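Putative histidinol-phosphate aminotransferase (Erwinia carotovora atroseptica, PDB 3LY1) probably catalyses pyridoxal-phosphate-dependent transfer of amino groups, perhaps with histidinol phosphate as substrate. Local coordinates at residues Pro18-Asn22 and Glu337-Val341; Val271-Leu276 and Leu332-Met338. All coordinates share one frame. Where two conformers were deposited one is given. Residue numbers count along the deposited sequence, not the author numbering.

Contact 1 of 2, residues Pro18-Asn22 and Glu337-Val341; sequences PIRIN and EMQWV
Two isoleucines, I19 and I21, are the bumps here, and one face of helix 335-350 supplies the hollow. P18-N22 contains strand 19-20, parallel to strand 315-316; E337-V341 is regular helix, V341 N bonding to E337 O. This places the N-terminal segment against the C-terminal helix, consistent with the small domain of fold-type I aminotransferases. I19 CA lies 7.0 Å from E337 CA. Alternation turns I19 and I21 toward the helix and R20 away; the R20 side chain packs on Y48 of the second subunit. I19 (m, t) sets CD1 against the notch formed by W340 and V341, 3.7 Å from W340 CE3, 3.8 Å from V341 CG2 and 3.9 Å from E337 O. I21 (p, t) has CD1 4.0 Å from V341 CG2 and CG2 4.2 Å from SE of M338, a selenomethionine. Water joins R20 N (2.8 Å) to E337 OE2 (2.9 Å), while E337 OE1 takes a bond from T334 N. The chemistry implies apolar docking of the segment, with a water-bridged polar margin.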
loop_
_atom_site.group_PDB
_atom_site.type_symbol
_atom_site.label_atom_id
_atom_site.label_comp_id
_atom_site.label_asym_id
_atom_site.label_seq_id
_atom_site.Cartn_x
_atom_site.Cartn_y
_atom_site.Cartn_z
ATOM N N PRO A 18 -13.271 -15.973 19.441
ATOM C CA PRO A 18 -13.315 -14.967 20.495
ATOM C C PRO A 18 -14.055 -13.713 20.087
ATOM O O PRO A 18 -14.230 -13.450 18.901
ATOM C CB PRO A 18 -11.822 -14.670 20.769
ATOM C CG PRO A 18 -11.150 -14.883 19.480
ATOM C CD PRO A 18 -11.962 -15.986 18.753
ATOM N N ILE A 19 -14.520 -12.945 21.068
ATOM C CA ILE A 19 -14.944 -11.564 20.813
ATOM C C ILE A 19 -13.638 -10.776 20.628
ATOM O O ILE A 19 -12.753 -10.830 21.491
ATOM C CB ILE A 19 -15.747 -10.963 21.991
ATOM C CG1 ILE A 19 -17.114 -11.652 22.127
ATOM C CG2 ILE A 19 -15.919 -9.451 21.825
ATOM C CD1 ILE A 19 -17.855 -11.317 23.417
ATOM N N ARG A 20 -13.549 -10.043 19.520
ATOM C CA ARG A 20 -12.314 -9.370 19.132
ATOM C C ARG A 20 -12.496 -7.878 19.359
ATOM O O ARG A 20 -13.120 -7.204 18.557
ATOM C CB ARG A 20 -12.026 -9.682 17.654
ATOM C CG ARG A 20 -11.570 -11.142 17.421
ATOM C CD ARG A 20 -11.613 -11.569 15.954
ATOM N NE ARG A 20 -10.613 -10.878 15.119
ATOM C CZ ARG A 20 -10.367 -11.174 13.842
ATOM N NH1 ARG A 20 -11.037 -12.165 13.234
ATOM N NH2 ARG A 20 -9.450 -10.498 13.168
ATOM N N ILE A 21 -11.987 -7.377 20.487
ATOM C CA ILE A 21 -12.176 -5.964 20.835
ATOM C C ILE A 21 -10.802 -5.446 21.179
ATOM O O ILE A 21 -10.553 -4.805 22.221
ATOM C CB ILE A 21 -13.242 -5.740 21.960
ATOM C CG1 ILE A 21 -13.010 -6.679 23.152
ATOM C CG2 ILE A 21 -14.689 -5.887 21.382
ATOM C CD1 ILE A 21 -14.017 -6.494 24.306
ATOM N N ASN A 22 -9.889 -5.776 20.278
ATOM C CA ASN A 22 -8.466 -5.565 20.494
ATOM C C ASN A 22 -7.797 -4.534 19.577
ATOM O O ASN A 22 -6.736 -4.025 19.922
ATOM C CB ASN A 22 -7.689 -6.901 20.445
ATOM C CG ASN A 22 -7.993 -7.769 19.209
ATOM O OD1 ASN A 22 -8.976 -7.547 18.459
ATOM N ND2 ASN A 22 -7.158 -8.821 19.030
ATOM N N GLU A 337 -22.276 -8.009 21.937
ATOM C CA GLU A 337 -20.965 -8.427 22.426
ATOM C C GLU A 337 -20.617 -7.700 23.740
ATOM O O GLU A 337 -20.002 -8.288 24.646
ATOM C CB GLU A 337 -19.872 -8.210 21.376
ATOM C CG GLU A 337 -19.897 -9.175 20.184
ATOM C CD GLU A 337 -18.890 -8.787 19.089
ATOM O OE1 GLU A 337 -18.503 -7.587 18.988
ATOM O OE2 GLU A 337 -18.488 -9.693 18.325
HETATM N N MSE A 338 -20.949 -6.415 23.831
HETATM C CA MSE A 338 -20.534 -5.610 24.978
HETATM C C MSE A 338 -21.367 -5.933 26.214
HETATM O O MSE A 338 -20.853 -5.871 27.327
HETATM C CB MSE A 338 -20.565 -4.104 24.668
HETATM C CG MSE A 338 -19.496 -3.677 23.689
HETATM SE SE MSE A 338 -17.832 -4.697 23.836
HETATM C CE MSE A 338 -17.185 -4.094 25.591
ATOM N N GLN A 339 -22.643 -6.284 26.019
ATOM C CA GLN A 339 -23.456 -6.834 27.117
ATOM C C GLN A 339 -22.852 -8.129 27.700
ATOM O O GLN A 339 -22.783 -8.320 28.914
ATOM C CB GLN A 339 -24.903 -7.088 26.693
ATOM C CG GLN A 339 -25.753 -7.538 27.870
ATOM C CD GLN A 339 -25.878 -6.448 28.932
ATOM O OE1 GLN A 339 -26.125 -5.288 28.602
ATOM N NE2 GLN A 339 -25.690 -6.815 30.205
ATOM N N TRP A 340 -22.410 -9.019 26.836
ATOM C CA TRP A 340 -21.801 -10.249 27.292
ATOM C C TRP A 340 -20.464 -9.956 28.005
ATOM O O TRP A 340 -20.146 -10.547 29.081
ATOM C CB TRP A 340 -21.588 -11.174 26.100
ATOM C CG TRP A 340 -21.339 -12.547 26.491
ATOM C CD1 TRP A 340 -22.276 -13.537 26.684
ATOM C CD2 TRP A 340 -20.077 -13.123 26.775
ATOM N NE1 TRP A 340 -21.649 -14.696 27.058
ATOM C CE2 TRP A 340 -20.299 -14.466 27.121
ATOM C CE3 TRP A 340 -18.774 -12.635 26.766
ATOM C CZ2 TRP A 340 -19.255 -15.333 27.471
ATOM C CZ3 TRP A 340 -17.726 -13.503 27.108
ATOM C CH2 TRP A 340 -17.981 -14.838 27.454
ATOM N N VAL A 341 -19.701 -9.021 27.432
ATOM C CA VAL A 341 -18.424 -8.659 28.041
ATOM C C VAL A 341 -18.650 -8.002 29.413
ATOM O O VAL A 341 -17.961 -8.365 30.391
ATOM C CB VAL A 341 -17.526 -7.757 27.140
ATOM C CG1 VAL A 341 -16.293 -7.257 27.916
ATOM C CG2 VAL A 341 -17.056 -8.552 25.917
HETATM O O HOH W 1 -15.690 -10.175 17.687
HETATM O O HOH W 2 -15.990 -6.987 17.855
#

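Contact 2 of 2, residues Val271-Leu276 and Leu332-Met338; sequences VSRQIL and LGTPQEM
A capping box opens helix 335-350, and beside it the loop leading into that helix packs on helix 259-283. T334 is the N-cap: its OG1 accepts from E337 N (3.1 Å), and E337 OE1 accepts from T334 N (3.0 Å). L332-G333 are extended and 335-338 helical; V271-L276 is helical throughout. The nearest CA atoms are those of S272 and P335, 4.6 Å apart. S272 (chi1 m) gives its OG proton to G333 O at 2.6 Å. V271 CG1 meets P335 CG (3.9 Å), and I275 (m, t) lays CD1 3.5 Å from P335 O and CG2 4.1 Å from M338 CB. L332 (m, t) places CD1 3.6 Å from R273 CB and CD2 3.8 Å from L276 CD2, which lies 4.2 Å from M338 CE. R273 NH1 forms a salt bridge with D270; NE and NH2 bond to S290 and G292. The reciprocal T334-E337 bonds define a capping box, starting the helix after strand 327-331 and held to helix 259-283 by the S272 hydroxyl.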
loop_
_atom_site.group_PDB
_atom_site.type_symbol
_atom_site.label_atom_id
_atom_site.label_comp_id
_atom_site.label_asym_id
_atom_site.label_seq_id
_atom_site.Cartn_x
_atom_site.Cartn_y
_atom_site.Cartn_z
ATOM N N VAL A 271 -24.358 3.136 21.500
ATOM C CA VAL A 271 -25.057 2.172 22.327
ATOM C C VAL A 271 -24.047 1.252 23.044
ATOM O O VAL A 271 -24.190 1.006 24.232
ATOM C CB VAL A 271 -26.052 1.332 21.508
ATOM C CG1 VAL A 271 -26.684 0.220 22.396
ATOM C CG2 VAL A 271 -27.140 2.252 20.855
ATOM N N SER A 272 -23.063 0.732 22.303
ATOM C CA SER A 272 -22.075 -0.163 22.877
ATOM C C SER A 272 -21.286 0.528 23.989
ATOM O O SER A 272 -21.007 -0.087 25.018
ATOM C CB SER A 272 -21.121 -0.696 21.811
ATOM O OG SER A 272 -21.822 -1.604 20.970
ATOM N N ARG A 273 -20.923 1.802 23.765
ATOM C CA ARG A 273 -20.185 2.583 24.748
ATOM C C ARG A 273 -20.928 2.636 26.088
ATOM O O ARG A 273 -20.333 2.352 27.124
ATOM C CB ARG A 273 -19.956 4.018 24.271
ATOM C CG ARG A 273 -19.024 4.809 25.192
ATOM C CD ARG A 273 -18.903 6.282 24.803
ATOM N NE ARG A 273 -18.206 6.537 23.533
ATOM C CZ ARG A 273 -18.793 6.939 22.406
ATOM N NH1 ARG A 273 -20.104 7.108 22.329
ATOM N NH2 ARG A 273 -18.065 7.155 21.331
ATOM N N GLN A 274 -22.207 2.998 26.056
ATOM C CA GLN A 274 -22.970 3.111 27.294
ATOM C C GLN A 274 -23.075 1.767 28.057
ATOM O O GLN A 274 -23.082 1.762 29.289
ATOM C CB GLN A 274 -24.341 3.735 27.018
ATOM C CG GLN A 274 -24.239 5.168 26.448
ATOM C CD GLN A 274 -23.480 6.121 27.368
ATOM O OE1 GLN A 274 -23.869 6.323 28.513
ATOM N NE2 GLN A 274 -22.385 6.692 26.874
ATOM N N ILE A 275 -23.118 0.652 27.343
ATOM C CA ILE A 275 -23.129 -0.646 28.010
ATOM C C ILE A 275 -21.846 -0.889 28.795
ATOM O O ILE A 275 -21.883 -1.337 29.934
ATOM C CB ILE A 275 -23.334 -1.790 27.014
ATOM C CG1 ILE A 275 -24.747 -1.691 26.443
ATOM C CG2 ILE A 275 -23.142 -3.183 27.685
ATOM C CD1 ILE A 275 -24.987 -2.618 25.250
ATOM N N LEU A 276 -20.708 -0.593 28.182
ATOM C CA LEU A 276 -19.438 -0.727 28.878
ATOM C C LEU A 276 -19.306 0.251 30.058
ATOM O O LEU A 276 -18.850 -0.162 31.148
ATOM C CB LEU A 276 -18.278 -0.602 27.899
ATOM C CG LEU A 276 -16.882 -0.717 28.529
ATOM C CD1 LEU A 276 -16.654 -2.047 29.264
ATOM C CD2 LEU A 276 -15.886 -0.539 27.401
ATOM N N LEU A 332 -14.810 -1.146 21.310
ATOM C CA LEU A 332 -16.247 -1.321 21.439
ATOM C C LEU A 332 -16.745 -2.291 20.376
ATOM O O LEU A 332 -16.606 -2.051 19.182
ATOM C CB LEU A 332 -16.956 0.013 21.406
ATOM C CG LEU A 332 -16.653 0.990 22.550
ATOM C CD1 LEU A 332 -17.392 2.343 22.344
ATOM C CD2 LEU A 332 -16.990 0.403 23.913
ATOM N N GLY A 333 -17.245 -3.431 20.842
ATOM C CA GLY A 333 -17.904 -4.425 19.992
ATOM C C GLY A 333 -19.353 -4.081 19.713
ATOM O O GLY A 333 -19.807 -2.973 19.986
ATOM N N THR A 334 -20.098 -5.036 19.157
ATOM C CA THR A 334 -21.523 -4.823 18.900
ATOM C C THR A 334 -22.197 -4.721 20.271
ATOM O O THR A 334 -21.599 -5.149 21.268
ATOM C CB THR A 334 -22.170 -5.989 18.118
ATOM O OG1 THR A 334 -22.190 -7.176 18.930
ATOM C CG2 THR A 334 -21.416 -6.254 16.809
ATOM N N PRO A 335 -23.419 -4.153 20.328
ATOM C CA PRO A 335 -24.108 -4.045 21.633
ATOM C C PRO A 335 -24.245 -5.405 22.351
ATOM O O PRO A 335 -24.018 -5.502 23.567
ATOM C CB PRO A 335 -25.473 -3.421 21.254
ATOM C CG PRO A 335 -25.092 -2.517 20.036
ATOM C CD PRO A 335 -24.128 -3.396 19.265
ATOM N N GLN A 336 -24.561 -6.451 21.583
ATOM C CA GLN A 336 -24.707 -7.780 22.180
ATOM C C GLN A 336 -23.360 -8.293 22.666
ATOM O O GLN A 336 -23.285 -8.909 23.740
ATOM C CB GLN A 336 -25.337 -8.779 21.224
ATOM C CG GLN A 336 -26.844 -8.623 21.084
ATOM C CD GLN A 336 -27.376 -9.452 19.946
ATOM O OE1 GLN A 336 -27.189 -9.110 18.777
ATOM N NE2 GLN A 336 -28.025 -10.557 20.273
ATOM N N GLU A 337 -22.276 -8.009 21.937
ATOM C CA GLU A 337 -20.965 -8.427 22.426
ATOM C C GLU A 337 -20.617 -7.700 23.740
ATOM O O GLU A 337 -20.002 -8.288 24.646
ATOM C CB GLU A 337 -19.872 -8.210 21.376
ATOM C CG GLU A 337 -19.897 -9.175 20.184
ATOM C CD GLU A 337 -18.890 -8.787 19.089
ATOM O OE1 GLU A 337 -18.503 -7.587 18.988
ATOM O OE2 GLU A 337 -18.488 -9.693 18.325
HETATM N N MSE A 338 -20.949 -6.415 23.831
HETATM C CA MSE A 338 -20.534 -5.610 24.978
HETATM C C MSE A 338 -21.367 -5.933 26.214
HETATM O O MSE A 338 -20.853 -5.871 27.327
HETATM C CB MSE A 338 -20.565 -4.104 24.668
HETATM C CG MSE A 338 -19.496 -3.677 23.689
HETATM SE SE MSE A 338 -17.832 -4.697 23.836
HETATM C CE MSE A 338 -17.185 -4.094 25.591
#

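Both contacts use the start of helix 335-350, and their centres lie about 8 Å apart. M338 serves both: its side chain meets I21 in contact 1 and S272, I275 and L276 in contact 2. E337 ties the polar parts together, since its carboxylate closes the capping box of contact 2 and holds the water next to R20 in contact 1. The two contacts also touch, I21 CG2 lying 3.6 Å from G333 N. Through M338, helix 335-350 meets both the N-terminal segment and helix 259-283. The cofactor stays apart: the side chains of I21 and L332 are each about 14 Å from bound pyridoxal phosphate, and about 12 and 11 Å from that of K213.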